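PDB 7KFL: myosin-17 from Arabidopsis thaliana, which is a plant class XI myosin motor whose globular tail, the cargo-binding domain seen here, probably recognises the cargo carried along actin filaments. Local coordinates for residues I65-N71 and M169-N173. Coordinates in Å, arbitrary orientation, origin at the centre of the assembly. Numbering follows the deposited sequence.
Sequences IEVPDNN and MIRDN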
loop_
_atom_site.group_PDB
_atom_site.type_symbol
_atom_site.label_atom_id
_atom_site.label_comp_id
_atom_site.label_asym_id
_atom_site.label_seq_id
_atom_site.Cartn_x
_atom_site.Cartn_y
_atom_site.Cartn_z
ATOM N N ILE A 65 -0.520 3.186 -18.798
ATOM C CA ILE A 65 -0.590 3.648 -17.377
ATOM C C ILE A 65 -0.199 5.129 -17.275
ATOM O O ILE A 65 -0.633 5.771 -16.300
ATOM C CB ILE A 65 0.270 2.769 -16.443
ATOM C CG1 ILE A 65 1.773 2.976 -16.661
ATOM C CG2 ILE A 65 -0.141 1.309 -16.564
ATOM C CD1 ILE A 65 2.655 2.136 -15.762
ATOM N N GLU A 66 0.577 5.654 -18.229
ATOM C CA GLU A 66 1.175 7.017 -18.152
ATOM C C GLU A 66 0.213 8.035 -18.786
ATOM O O GLU A 66 0.658 8.828 -19.636
ATOM C CB GLU A 66 2.567 7.007 -18.795
ATOM C CG GLU A 66 3.572 7.904 -18.090
ATOM C CD GLU A 66 3.830 7.565 -16.628
ATOM O OE1 GLU A 66 3.566 8.432 -15.767
ATOM O OE2 GLU A 66 4.299 6.437 -16.350
ATOM N N VAL A 67 -1.051 8.026 -18.349
ATOM C CA VAL A 67 -2.137 8.949 -18.805
ATOM C C VAL A 67 -2.815 9.537 -17.568
ATOM O O VAL A 67 -2.694 8.985 -16.475
ATOM C CB VAL A 67 -3.148 8.230 -19.723
ATOM C CG1 VAL A 67 -2.574 7.984 -21.110
ATOM C CG2 VAL A 67 -3.661 6.932 -19.117
ATOM N N PRO A 68 -3.545 10.671 -17.686
ATOM C CA PRO A 68 -4.212 11.281 -16.534
ATOM C C PRO A 68 -5.438 10.473 -16.080
ATOM O O PRO A 68 -6.166 9.990 -16.931
ATOM C CB PRO A 68 -4.634 12.658 -17.063
ATOM C CG PRO A 68 -4.867 12.412 -18.538
ATOM C CD PRO A 68 -3.787 11.424 -18.930
ATOM N N ASP A 69 -5.641 10.365 -14.763
ATOM C CA ASP A 69 -6.696 9.523 -14.139
ATOM C C ASP A 69 -6.499 8.087 -14.636
ATOM O O ASP A 69 -7.313 7.613 -15.453
ATOM C CB ASP A 69 -8.094 10.079 -14.427
ATOM C CG ASP A 69 -9.151 9.639 -13.426
ATOM O OD1 ASP A 69 -8.905 8.646 -12.701
ATOM O OD2 ASP A 69 -10.209 10.295 -13.372
ATOM N N ASN A 70 -5.439 7.438 -14.147
ATOM C CA ASN A 70 -4.921 6.134 -14.641
ATOM C C ASN A 70 -5.300 5.011 -13.667
ATOM O O ASN A 70 -4.680 3.939 -13.748
ATOM C CB ASN A 70 -3.402 6.187 -14.850
ATOM C CG ASN A 70 -2.647 6.766 -13.669
ATOM O OD1 ASN A 70 -3.243 7.141 -12.661
ATOM N ND2 ASN A 70 -1.330 6.843 -13.780
ATOM N N ASN A 71 -6.291 5.231 -12.798
ATOM C CA ASN A 71 -6.627 4.299 -11.688
ATOM C C ASN A 71 -7.157 2.978 -12.258
ATOM O O ASN A 71 -6.713 1.913 -11.783
ATOM C CB ASN A 71 -7.606 4.924 -10.691
ATOM C CG ASN A 71 -6.903 5.633 -9.554
ATOM O OD1 ASN A 71 -5.880 5.162 -9.063
ATOM N ND2 ASN A 71 -7.444 6.759 -9.122
ATOM N N MET A 169 2.183 3.377 -7.925
ATOM C CA MET A 169 1.346 4.488 -8.463
ATOM C C MET A 169 -0.073 4.412 -7.885
ATOM O O MET A 169 -0.613 5.478 -7.530
ATOM C CB MET A 169 1.289 4.447 -9.994
ATOM C CG MET A 169 2.514 5.060 -10.644
ATOM S SD MET A 169 2.804 4.440 -12.315
ATOM C CE MET A 169 1.723 5.512 -13.260
ATOM N N ILE A 170 -0.653 3.210 -7.800
ATOM C CA ILE A 170 -1.979 2.971 -7.153
ATOM C C ILE A 170 -1.897 3.475 -5.705
ATOM O O ILE A 170 -2.728 4.326 -5.325
ATOM C CB ILE A 170 -2.393 1.484 -7.235
ATOM C CG1 ILE A 170 -2.754 1.080 -8.667
ATOM C CG2 ILE A 170 -3.531 1.177 -6.271
ATOM C CD1 ILE A 170 -2.902 -0.416 -8.877
ATOM N N ARG A 171 -0.921 2.973 -4.945
ATOM C CA ARG A 171 -0.693 3.322 -3.516
ATOM C C ARG A 171 -0.510 4.838 -3.372
ATOM O O ARG A 171 -1.181 5.430 -2.512
ATOM C CB ARG A 171 0.527 2.571 -2.973
ATOM C CG ARG A 171 0.947 2.977 -1.567
ATOM C CD ARG A 171 2.355 2.512 -1.256
ATOM N NE ARG A 171 3.344 3.208 -2.070
ATOM C CZ ARG A 171 4.620 2.857 -2.192
ATOM N NH1 ARG A 171 5.093 1.802 -1.547
ATOM N NH2 ARG A 171 5.421 3.567 -2.965
ATOM N N ASP A 172 0.372 5.437 -4.174
ATOM C CA ASP A 172 0.726 6.880 -4.087
ATOM C C ASP A 172 -0.488 7.726 -4.511
ATOM O O ASP A 172 -0.724 8.761 -3.863
ATOM C CB ASP A 172 2.018 7.178 -4.863
ATOM C CG ASP A 172 3.285 6.621 -4.216
ATOM O OD1 ASP A 172 3.200 6.104 -3.076
ATOM O OD2 ASP A 172 4.356 6.701 -4.856
ATOM N N ASN A 173 -1.252 7.292 -5.522
ATOM C CA ASN A 173 -2.508 7.964 -5.967
ATOM C C ASN A 173 -3.511 8.026 -4.806
ATOM O O ASN A 173 -4.151 9.086 -4.634
ATOM C CB ASN A 173 -3.160 7.266 -7.165
ATOM C CG ASN A 173 -2.516 7.599 -8.495
ATOM O OD1 ASN A 173 -1.565 8.375 -8.561
ATOM N ND2 ASN A 173 -3.024 7.007 -9.564
#
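Met169 loses 78 Å² to residues 65-71, more than any other residue of the contact, followed by Asn173 with 53 Å² and Asn71 with 50 Å². Met169 and Asn173 are four residues apart, and the helical bond from Asn173 N to Met169 O (2.8 Å) confirms that they stand one turn apart, both with CA-to-CB directed at the loop. The Met169 side chain packs against the loop: Met169 CE rests on polar atoms, 3.4 Å from Asn70 ND2, 3.9 Å from Ile65 O and 4.1 Å from Glu66 OE2, while SD meets Ile65 CD1 at 4.1 Å in the one apolar side-chain pair. Asn173 supplies the hydrogen bonds. Asn173 ND2 donates to Asn70 OD1 (3.1 Å, 139° at the hydrogen) and, weakly, to Asn71 OD1 (3.4 Å, 171°), so one side-chain amide meets the side-chain oxygens of two successive asparagines, the N-cap residue and the first residue of helix 71-89. Asn70 makes no capping bond; instead Asn70 ND2 donates to Ile65 O at 2.8 Å and 160°, tying the loop's far end back to Ile65, beyond the inverse gamma turn centred on Glu66. The same side chain thus links the end of helix 53-65 to helix 150-186. This is a helix-to-loop contact near the surface of the largely helical tail: Leu74 of helix 71-89 touches Ile65, Met169 and Asn173, while Asn71 ND2 bonds to Tyr225 OH on helix 205-231.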